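Local coordinates for cycloserine biosynthesis protein DcsG (PDB 6JIL) that catalyses the ATP- and magnesium-dependent ring closure of O-ureido-D-serine to the antibiotic D-cycloserine, as a monomeric ATP-grasp ligase, at residues S144-R149 / A163-N168; D116-V121 / S153-A158; D91-A96 / T108-P113. One frame throughout, in Å; residues are numbered along the deposited sequence.

Contact 1: residues S144-R149 / A163-N168; sequences SKDVQR and ARLLAN. With ADP (adenosine-5'-diphosphate), chain G.
D146 meets R164 and L165 where the phosphate-binding loop between antiparallel strands 133-138 and 148-151 of the ATP-grasp fold meets helix 155-167. The loop does two jobs a few residues apart. At its start the backbone N of S144 donates to O3B of the ADP β-phosphate at 2.7 Å, while the S144 hydroxyl is held by the carbonyl of H213. At D146 the chain faces the helix instead. Following that side chain outward, CB lies 4.0 Å from CD2 of L165, the branch of the leucine that reaches the loop. CG stands anti to the carbonyl carbon of its own residue (chi1 -63°), which swings the carboxylate out toward the helix; it is 3.6 Å from NH1 of R164. The two oxygens then part company. OD1 takes both terminal nitrogens of R164, NH1 at 3.0 Å and NH2 also at 3.0 Å, in an end-on salt bridge made to a single atom. Because the two nitrogens share this one acceptor, neither N-H points straight at it. OD1 is within the plane of the guanidinium, whereas both nitrogens come from one face of the carboxylate; the two planes stand 61° apart. The arginine reaches this point by extending from the helix and bending at chi3 (69°). L165, buried beside the salt bridge, also touches P138 and V172, on two strands of the sheet, and D146 shares the contact with P138. H161, one turn back on the helix, touches both D146 and Q148. The amide oxygen OE1 of Q148 approaches the guanidinium obliquely without bonding to it. The second carboxylate oxygen of D146, OD2, takes no bond from R164 and lies 4.1 Å from CD2 of L165.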
loop_
_atom_site.group_PDB
_atom_site.type_symbol
_atom_site.label_atom_id
_atom_site.label_comp_id
_atom_site.label_asym_id
_atom_site.label_seq_id
_atom_site.Cartn_x
_atom_site.Cartn_y
_atom_site.Cartn_z
ATOM N N SER A 144 -1.445 6.221 -6.967
ATOM C CA SER A 144 -2.193 7.467 -7.138
ATOM C C SER A 144 -3.525 7.341 -7.888
ATOM O O SER A 144 -4.111 8.355 -8.264
ATOM C CB SER A 144 -1.324 8.507 -7.851
ATOM O OG SER A 144 -0.158 8.818 -7.102
ATOM N N LYS A 145 -4.018 6.123 -8.103
ATOM C CA LYS A 145 -5.282 5.954 -8.820
ATOM C C LYS A 145 -6.488 6.670 -8.195
ATOM O O LYS A 145 -6.787 6.510 -7.012
ATOM C CB LYS A 145 -5.626 4.475 -8.977
ATOM C CG LYS A 145 -6.818 4.268 -9.899
ATOM C CD LYS A 145 -7.211 2.815 -10.037
ATOM C CE LYS A 145 -8.254 2.668 -11.121
ATOM N NZ LYS A 145 -7.762 3.307 -12.381
ATOM N N ASP A 146 -7.182 7.444 -9.020
ATOM C CA ASP A 146 -8.368 8.204 -8.616
ATOM C C ASP A 146 -8.201 8.992 -7.325
ATOM O O ASP A 146 -9.156 9.160 -6.565
ATOM C CB ASP A 146 -9.588 7.283 -8.508
ATOM C CG ASP A 146 -9.960 6.655 -9.842
ATOM O OD1 ASP A 146 -10.099 7.395 -10.831
ATOM O OD2 ASP A 146 -10.119 5.419 -9.907
ATOM N N VAL A 147 -6.988 9.478 -7.087
ATOM C CA VAL A 147 -6.706 10.269 -5.903
ATOM C C VAL A 147 -6.679 11.725 -6.333
ATOM O O VAL A 147 -6.049 12.060 -7.337
ATOM C CB VAL A 147 -5.342 9.914 -5.299
ATOM C CG1 VAL A 147 -5.053 10.818 -4.126
ATOM C CG2 VAL A 147 -5.328 8.456 -4.868
ATOM N N GLN A 148 -7.365 12.589 -5.586
ATOM C CA GLN A 148 -7.406 14.006 -5.930
ATOM C C GLN A 148 -7.416 14.955 -4.731
ATOM O O GLN A 148 -7.875 14.613 -3.638
ATOM C CB GLN A 148 -8.619 14.307 -6.827
ATOM C CG GLN A 148 -8.634 13.537 -8.145
ATOM C CD GLN A 148 -9.689 14.040 -9.125
ATOM O OE1 GLN A 148 -10.001 13.373 -10.118
ATOM N NE2 GLN A 148 -10.235 15.222 -8.857
ATOM N N ARG A 149 -6.919 16.162 -4.983
ATOM C CA ARG A 149 -6.814 17.229 -3.997
ATOM C C ARG A 149 -7.869 18.302 -4.276
ATOM O O ARG A 149 -8.093 18.674 -5.428
ATOM C CB ARG A 149 -5.405 17.824 -4.089
ATOM C CG ARG A 149 -5.105 18.981 -3.179
ATOM C CD ARG A 149 -3.680 19.449 -3.427
ATOM N NE ARG A 149 -3.271 20.508 -2.512
ATOM C CZ ARG A 149 -2.008 20.865 -2.317
ATOM N NH1 ARG A 149 -1.035 20.250 -2.974
ATOM N NH2 ARG A 149 -1.718 21.824 -1.453
ATOM N N ALA A 163 -18.959 10.141 -5.749
ATOM C CA ALA A 163 -20.056 9.372 -6.313
ATOM C C ALA A 163 -19.557 8.380 -7.352
ATOM O O ALA A 163 -19.975 7.223 -7.365
ATOM C CB ALA A 163 -21.095 10.306 -6.932
ATOM N N ARG A 164 -18.658 8.841 -8.215
ATOM C CA ARG A 164 -18.090 8.012 -9.275
ATOM C C ARG A 164 -17.450 6.751 -8.700
ATOM O O ARG A 164 -17.529 5.680 -9.299
ATOM C CB ARG A 164 -17.052 8.827 -10.071
ATOM C CG ARG A 164 -16.303 8.042 -11.147
ATOM C CD ARG A 164 -15.469 8.962 -12.061
ATOM N NE ARG A 164 -14.315 9.578 -11.400
ATOM C CZ ARG A 164 -13.159 8.957 -11.171
ATOM N NH1 ARG A 164 -12.991 7.696 -11.553
ATOM N NH2 ARG A 164 -12.169 9.596 -10.557
ATOM N N LEU A 165 -16.820 6.886 -7.537
ATOM C CA LEU A 165 -16.155 5.762 -6.885
ATOM C C LEU A 165 -17.135 4.808 -6.218
ATOM O O LEU A 165 -16.959 3.591 -6.254
ATOM C CB LEU A 165 -15.149 6.272 -5.848
ATOM C CG LEU A 165 -13.953 7.014 -6.443
ATOM C CD1 LEU A 165 -12.974 7.403 -5.345
ATOM C CD2 LEU A 165 -13.277 6.114 -7.457
ATOM N N LEU A 166 -18.162 5.366 -5.597
ATOM C CA LEU A 166 -19.168 4.549 -4.939
ATOM C C LEU A 166 -19.901 3.728 -5.994
ATOM O O LEU A 166 -20.222 2.558 -5.777
ATOM C CB LEU A 166 -20.159 5.441 -4.185
ATOM C CG LEU A 166 -19.549 6.340 -3.104
ATOM C CD1 LEU A 166 -20.637 7.200 -2.482
ATOM C CD2 LEU A 166 -18.861 5.482 -2.041
ATOM N N ALA A 167 -20.150 4.351 -7.143
ATOM C CA ALA A 167 -20.851 3.697 -8.240
ATOM C C ALA A 167 -20.142 2.423 -8.669
ATOM O O ALA A 167 -20.782 1.465 -9.087
ATOM C CB ALA A 167 -20.974 4.649 -9.424
ATOM N N ASN A 168 -18.818 2.421 -8.576
ATOM C CA ASN A 168 -18.036 1.251 -8.952
ATOM C C ASN A 168 -18.026 0.284 -7.773
ATOM O O ASN A 168 -17.395 -0.765 -7.825
ATOM C CB ASN A 168 -16.610 1.675 -9.334
ATOM C CG ASN A 168 -15.722 0.497 -9.713
ATOM O OD1 ASN A 168 -16.165 -0.444 -10.378
ATOM N ND2 ASN A 168 -14.455 0.552 -9.306
HETATM P PB ADP G . -1.936 5.342 -3.138
HETATM O O1B ADP G . -0.386 5.787 -3.173
HETATM O O2B ADP G . -2.052 3.915 -2.610
HETATM O O3B ADP G . -2.499 5.405 -4.575
HETATM P PA ADP G . -1.971 7.363 -1.273
HETATM O O1A ADP G . -2.558 7.423 0.064
HETATM O O2A ADP G . -0.449 6.931 -1.117
HETATM O O3A ADP G . -2.834 6.302 -2.166
HETATM O "O5'" ADP G . -2.111 8.817 -1.949
HETATM C "C5'" ADP G . -1.236 8.909 -3.074
HETATM C "C4'" ADP G . -0.453 10.224 -2.976
HETATM O "O4'" ADP G . -1.364 11.331 -2.796
HETATM C "C3'" ADP G . 0.488 10.216 -1.777
HETATM O "O3'" ADP G . 1.767 9.690 -2.112
HETATM C "C2'" ADP G . 0.531 11.689 -1.362
HETATM O "O2'" ADP G . 1.569 12.401 -2.043
HETATM C "C1'" ADP G . -0.879 12.205 -1.730
HETATM N N9 ADP G . -1.793 12.183 -0.553
HETATM C C8 ADP G . -2.825 11.308 -0.320
HETATM N N7 ADP G . -3.450 11.616 0.778
HETATM C C5 ADP G . -2.871 12.701 1.331
HETATM C C6 ADP G . -3.233 13.597 2.373
HETATM N N6 ADP G . -4.294 13.309 3.219
HETATM N N1 ADP G . -2.537 14.742 2.512
HETATM C C2 ADP G . -1.527 15.055 1.699
HETATM N N3 ADP G . -1.157 14.251 0.704
HETATM C C4 ADP G . -1.788 13.082 0.484
#

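Contact 2: residues D116-V121 / S153-A158; sequences DALAAV and SLAEPA
Helices 117-127 and 155-167, which pack beside each other against the four-stranded antiparallel sheet of the ATP-grasp fold, meet here near their N-terminal ends, with V121 and L118 of one set against A155 and E156 of the other. V121 makes the closer approach: its CG1 lies 3.6 Å from CB of A155 and 3.8 Å from CA of the same residue. The methyl in question is the one anti to the backbone N (chi1 172°), and it packs on the alanine methyl. The backbones come near, with CA of V121 and CA of A155 6.2 Å apart. One turn earlier, the CB of L118 does not point at the partner helix, but CD1 reaches its backbone, 4.0 Å from CA of E156 and 4.1 Å from O of A155. Thus the leucine methyl lies along main-chain atoms, whereas the valine methyl meets a side chain. No hydrogen bond crosses the contact; the side chains that touch do so through carbon, and two of the residues involved, V121 and A155, are buried. Polar groups look after their own helix. D116 caps the first turn of helix 117-127, its OD1 accepting from N of A119 at 3.0 Å in a nearly straight bond (168°) that comes from above the carboxylate plane. E156 turns its CB away from the contact, and OE2 forms a salt bridge with R160 one turn on. Helix 155-167 runs back past the start of the other, S159 touching L118 and V121, then V162 and A163 touching A117. A158 packs on F134 and V136, seating helix 155-167 on strand 133-138.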
loop_
_atom_site.group_PDB
_atom_site.type_symbol
_atom_site.label_atom_id
_atom_site.label_comp_id
_atom_site.label_asym_id
_atom_site.label_seq_id
_atom_site.Cartn_x
_atom_site.Cartn_y
_atom_site.Cartn_z
ATOM N N ASP A 116 -24.876 9.057 0.645
ATOM C CA ASP A 116 -25.171 10.263 -0.114
ATOM C C ASP A 116 -23.807 10.930 -0.292
ATOM O O ASP A 116 -23.224 11.423 0.671
ATOM C CB ASP A 116 -26.108 11.158 0.702
ATOM C CG ASP A 116 -26.528 12.402 -0.041
ATOM O OD1 ASP A 116 -25.651 13.117 -0.570
ATOM O OD2 ASP A 116 -27.747 12.676 -0.083
ATOM N N ALA A 117 -23.294 10.940 -1.515
ATOM C CA ALA A 117 -21.980 11.522 -1.775
ATOM C C ALA A 117 -21.786 12.953 -1.268
ATOM O O ALA A 117 -20.853 13.220 -0.496
ATOM C CB ALA A 117 -21.659 11.452 -3.268
ATOM N N LEU A 118 -22.654 13.872 -1.688
ATOM C CA LEU A 118 -22.514 15.266 -1.276
ATOM C C LEU A 118 -22.698 15.508 0.218
ATOM O O LEU A 118 -21.997 16.333 0.797
ATOM C CB LEU A 118 -23.462 16.172 -2.066
ATOM C CG LEU A 118 -23.301 17.666 -1.752
ATOM C CD1 LEU A 118 -21.831 18.051 -1.837
ATOM C CD2 LEU A 118 -24.115 18.495 -2.722
ATOM N N ALA A 119 -23.636 14.805 0.844
ATOM C CA ALA A 119 -23.844 14.981 2.276
ATOM C C ALA A 119 -22.580 14.525 2.993
ATOM O O ALA A 119 -22.099 15.201 3.899
ATOM C CB ALA A 119 -25.039 14.163 2.751
ATOM N N ALA A 120 -22.048 13.377 2.577
ATOM C CA ALA A 120 -20.836 12.825 3.174
ATOM C C ALA A 120 -19.689 13.832 3.142
ATOM O O ALA A 120 -18.972 13.986 4.132
ATOM C CB ALA A 120 -20.421 11.556 2.442
ATOM N N VAL A 121 -19.513 14.508 2.007
ATOM C CA VAL A 121 -18.443 15.494 1.877
ATOM C C VAL A 121 -18.680 16.691 2.799
ATOM O O VAL A 121 -17.753 17.181 3.453
ATOM C CB VAL A 121 -18.314 15.998 0.430
ATOM C CG1 VAL A 121 -17.330 17.154 0.366
ATOM C CG2 VAL A 121 -17.846 14.864 -0.477
ATOM N N SER A 153 -13.839 24.616 -0.749
ATOM C CA SER A 153 -14.964 25.230 -1.438
ATOM C C SER A 153 -15.455 24.354 -2.583
ATOM O O SER A 153 -16.527 24.588 -3.139
ATOM C CB SER A 153 -14.558 26.603 -1.978
ATOM O OG SER A 153 -13.470 26.491 -2.887
ATOM N N LEU A 154 -14.668 23.340 -2.929
ATOM C CA LEU A 154 -15.006 22.440 -4.027
ATOM C C LEU A 154 -15.685 21.152 -3.568
ATOM O O LEU A 154 -15.384 20.071 -4.068
ATOM C CB LEU A 154 -13.741 22.088 -4.805
ATOM C CG LEU A 154 -12.951 23.262 -5.375
ATOM C CD1 LEU A 154 -11.646 22.751 -5.961
ATOM C CD2 LEU A 154 -13.785 23.969 -6.433
ATOM N N ALA A 155 -16.605 21.263 -2.623
ATOM C CA ALA A 155 -17.293 20.082 -2.123
ATOM C C ALA A 155 -18.132 19.381 -3.198
ATOM O O ALA A 155 -18.055 18.163 -3.358
ATOM C CB ALA A 155 -18.168 20.458 -0.935
ATOM N N GLU A 156 -18.930 20.149 -3.934
ATOM C CA GLU A 156 -19.786 19.573 -4.962
ATOM C C GLU A 156 -18.978 18.776 -5.978
ATOM O O GLU A 156 -19.291 17.617 -6.247
ATOM C CB GLU A 156 -20.608 20.671 -5.650
ATOM C CG GLU A 156 -21.787 20.160 -6.477
ATOM C CD GLU A 156 -21.389 19.753 -7.883
ATOM O OE1 GLU A 156 -22.234 19.172 -8.598
ATOM O OE2 GLU A 156 -20.234 20.022 -8.276
ATOM N N PRO A 157 -17.925 19.378 -6.557
ATOM C CA PRO A 157 -17.120 18.640 -7.537
ATOM C C PRO A 157 -16.526 17.371 -6.924
ATOM O O PRO A 157 -16.535 16.302 -7.533
ATOM C CB PRO A 157 -16.049 19.651 -7.930
ATOM C CG PRO A 157 -16.763 20.955 -7.790
ATOM C CD PRO A 157 -17.490 20.781 -6.481
ATOM N N ALA A 158 -16.012 17.494 -5.708
ATOM C CA ALA A 158 -15.433 16.344 -5.033
ATOM C C ALA A 158 -16.512 15.288 -4.764
ATOM O O ALA A 158 -16.245 14.091 -4.840
ATOM C CB ALA A 158 -14.776 16.780 -3.723
#

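Contact 3: residues D91-A96 / T108-P113; sequences DKRYLA and TTVVAP. With ADP (adenosine-5'-diphosphate), chain G.
L95 and T108 form the tight end of this contact, R93 and V110 its outer end, between the turn leading into helix 94-100 and the edge strand 109-111 of the ATP-grasp fold. On the buried side CD1 of L95 comes to 3.5 Å from OG1 of T108, the two side chains crossing at about a right angle. This methyl meets a hydroxyl whose polar needs are met by others: OG1 is hydrogen-bonded to the carbonyl of I106 and to NE2 of Q175, a residue of the ATP site. L95 also touches Q175 and V267 of strand 265-271, so it has neighbours in two sheets. The outer side is looser. Here CG of R93 lies 3.9 Å from CG1 of V110 and 4.2 Å from CG2, aliphatic carbons passing at nearly a right angle, with both residues largely exposed and H171 touching each. Beyond CG the arginine bends at chi3 (61°) and brings NH1 back to its own segment, 2.8 Å from OD1 of D91, a salt bridge whose hydrogen bond is weak and bent. The lysine between these two residues heads away from the strand: K92 extends to the diphosphate, turning at its last torsion to put NZ 2.9 Å from O2B of the ADP β-phosphate, with CE 3.4 Å from the bridging O3A. E269, a magnesium ligand, touches the same side chain. Across the two segments, then, the contact offers only carbon surface and one methyl against a hydroxyl, while the directional chemistry points to other partners; the lysine ammonium probably offsets part of the phosphate charge beside the magnesium site.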
loop_
_atom_site.group_PDB
_atom_site.type_symbol
_atom_site.label_atom_id
_atom_site.label_comp_id
_atom_site.label_asym_id
_atom_site.label_seq_id
_atom_site.Cartn_x
_atom_site.Cartn_y
_atom_site.Cartn_z
ATOM N N ASP A 91 -7.337 -2.727 1.221
ATOM C CA ASP A 91 -8.417 -1.778 1.493
ATOM C C ASP A 91 -7.972 -0.819 2.588
ATOM O O ASP A 91 -7.810 -1.216 3.741
ATOM C CB ASP A 91 -9.686 -2.522 1.914
ATOM C CG ASP A 91 -10.863 -1.588 2.165
ATOM O OD1 ASP A 91 -12.015 -2.074 2.135
ATOM O OD2 ASP A 91 -10.647 -0.380 2.406
ATOM N N LYS A 92 -7.779 0.443 2.218
ATOM C CA LYS A 92 -7.309 1.459 3.150
ATOM C C LYS A 92 -8.133 1.631 4.418
ATOM O O LYS A 92 -7.801 2.451 5.274
ATOM C CB LYS A 92 -7.154 2.799 2.431
ATOM C CG LYS A 92 -5.909 2.867 1.546
ATOM C CD LYS A 92 -5.823 4.199 0.810
ATOM C CE LYS A 92 -4.496 4.354 0.078
ATOM N NZ LYS A 92 -4.263 3.244 -0.886
ATOM N N ARG A 93 -9.204 0.856 4.546
ATOM C CA ARG A 93 -10.015 0.919 5.749
ATOM C C ARG A 93 -9.192 0.378 6.923
ATOM O O ARG A 93 -9.598 0.487 8.080
ATOM C CB ARG A 93 -11.300 0.111 5.568
ATOM C CG ARG A 93 -12.337 0.843 4.735
ATOM C CD ARG A 93 -13.251 -0.112 4.016
ATOM N NE ARG A 93 -13.997 -0.964 4.930
ATOM C CZ ARG A 93 -14.624 -2.073 4.554
ATOM N NH1 ARG A 93 -14.584 -2.449 3.281
ATOM N NH2 ARG A 93 -15.280 -2.805 5.446
ATOM N N TYR A 94 -8.025 -0.189 6.626
ATOM C CA TYR A 94 -7.165 -0.705 7.685
ATOM C C TYR A 94 -6.651 0.456 8.547
ATOM O O TYR A 94 -6.165 0.248 9.660
ATOM C CB TYR A 94 -5.991 -1.519 7.094
ATOM C CG TYR A 94 -5.117 -0.756 6.114
ATOM C CD1 TYR A 94 -4.367 0.349 6.527
ATOM C CD2 TYR A 94 -5.094 -1.094 4.763
ATOM C CE1 TYR A 94 -3.631 1.100 5.619
ATOM C CE2 TYR A 94 -4.359 -0.345 3.843
ATOM C CZ TYR A 94 -3.636 0.753 4.276
ATOM O OH TYR A 94 -2.960 1.537 3.371
ATOM N N LEU A 95 -6.759 1.683 8.043
ATOM C CA LEU A 95 -6.303 2.848 8.808
ATOM C C LEU A 95 -7.094 3.033 10.106
ATOM O O LEU A 95 -6.590 3.618 11.060
ATOM C CB LEU A 95 -6.402 4.133 7.977
ATOM C CG LEU A 95 -5.426 4.310 6.810
ATOM C CD1 LEU A 95 -5.816 5.545 6.039
ATOM C CD2 LEU A 95 -3.989 4.421 7.314
ATOM N N ALA A 96 -8.330 2.543 10.140
ATOM C CA ALA A 96 -9.149 2.664 11.345
ATOM C C ALA A 96 -8.720 1.617 12.366
ATOM O O ALA A 96 -8.786 1.850 13.574
ATOM C CB ALA A 96 -10.624 2.502 11.007
ATOM N N THR A 108 -8.946 10.088 9.068
ATOM C CA THR A 108 -9.582 9.419 7.938
ATOM C C THR A 108 -11.069 9.128 8.087
ATOM O O THR A 108 -11.488 8.522 9.067
ATOM C CB THR A 108 -8.847 8.089 7.670
ATOM O OG1 THR A 108 -7.529 8.365 7.175
ATOM C CG2 THR A 108 -9.611 7.229 6.680
ATOM N N THR A 109 -11.856 9.544 7.094
ATOM C CA THR A 109 -13.307 9.321 7.085
ATOM C C THR A 109 -13.727 8.418 5.926
ATOM O O THR A 109 -13.557 8.775 4.761
ATOM C CB THR A 109 -14.072 10.651 6.962
ATOM O OG1 THR A 109 -13.934 11.387 8.179
ATOM C CG2 THR A 109 -15.552 10.402 6.681
ATOM N N VAL A 110 -14.289 7.258 6.255
ATOM C CA VAL A 110 -14.720 6.285 5.247
ATOM C C VAL A 110 -16.185 6.443 4.809
ATOM O O VAL A 110 -17.102 6.449 5.638
ATOM C CB VAL A 110 -14.507 4.854 5.774
ATOM C CG1 VAL A 110 -14.838 3.840 4.700
ATOM C CG2 VAL A 110 -13.071 4.692 6.243
ATOM N N VAL A 111 -16.389 6.574 3.498
ATOM C CA VAL A 111 -17.720 6.727 2.905
ATOM C C VAL A 111 -18.077 5.403 2.233
ATOM O O VAL A 111 -17.402 4.976 1.306
ATOM C CB VAL A 111 -17.726 7.832 1.822
ATOM C CG1 VAL A 111 -19.135 8.003 1.243
ATOM C CG2 VAL A 111 -17.208 9.138 2.406
ATOM N N ALA A 112 -19.146 4.763 2.687
ATOM C CA ALA A 112 -19.544 3.472 2.128
ATOM C C ALA A 112 -20.522 3.551 0.962
ATOM O O ALA A 112 -21.329 4.474 0.876
ATOM C CB ALA A 112 -20.136 2.600 3.230
ATOM N N PRO A 113 -20.460 2.571 0.044
ATOM C CA PRO A 113 -21.367 2.555 -1.107
ATOM C C PRO A 113 -22.806 2.626 -0.604
ATOM O O PRO A 113 -23.179 1.936 0.349
ATOM C CB PRO A 113 -21.060 1.218 -1.764
ATOM C CG PRO A 113 -19.605 1.036 -1.477
ATOM C CD PRO A 113 -19.511 1.443 -0.023
HETATM P PB ADP G . -1.936 5.342 -3.138
HETATM O O1B ADP G . -0.386 5.787 -3.173
HETATM O O2B ADP G . -2.052 3.915 -2.610
HETATM O O3B ADP G . -2.499 5.405 -4.575
HETATM P PA ADP G . -1.971 7.363 -1.273
HETATM O O1A ADP G . -2.558 7.423 0.064
HETATM O O2A ADP G . -0.449 6.931 -1.117
HETATM O O3A ADP G . -2.834 6.302 -2.166
HETATM O "O5'" ADP G . -2.111 8.817 -1.949
HETATM C "C5'" ADP G . -1.236 8.909 -3.074
HETATM C "C4'" ADP G . -0.453 10.224 -2.976
HETATM O "O4'" ADP G . -1.364 11.331 -2.796
HETATM C "C3'" ADP G . 0.488 10.216 -1.777
HETATM O "O3'" ADP G . 1.767 9.690 -2.112
HETATM C "C2'" ADP G . 0.531 11.689 -1.362
HETATM O "O2'" ADP G . 1.569 12.401 -2.043
HETATM C "C1'" ADP G . -0.879 12.205 -1.730
HETATM N N9 ADP G . -1.793 12.183 -0.553
HETATM C C8 ADP G . -2.825 11.308 -0.320
HETATM N N7 ADP G . -3.450 11.616 0.778
HETATM C C5 ADP G . -2.871 12.701 1.331
HETATM C C6 ADP G . -3.233 13.597 2.373
HETATM N N6 ADP G . -4.294 13.309 3.219
HETATM N N1 ADP G . -2.537 14.742 2.512
HETATM C C2 ADP G . -1.527 15.055 1.699
HETATM N N3 ADP G . -1.157 14.251 0.704
HETATM C C4 ADP G . -1.788 13.082 0.484
#

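How the contacts relate
Along the chain contact 3 comes first: 91-96 and 108-113 close a loop of eleven residues, tying the nucleotide-binding lysine segment to the edge of the four-stranded sheet. The next two cross. Contact 2 opens at 116, contact 1 opens inside it at 144, contact 2 closes at 153 and contact 1 only at 163, so helix 155-167 serves both, its first turn in contact 2 and its last in contact 1. Contact 3 adjoins both: A120 touches V111, and L166 packs along V111 to P113. Contact 2 joins the two helices, contact 1 joins helix 155-167 to the phosphate-binding loop, and contacts 1 and 3 each bring a residue to the ADP β-phosphate.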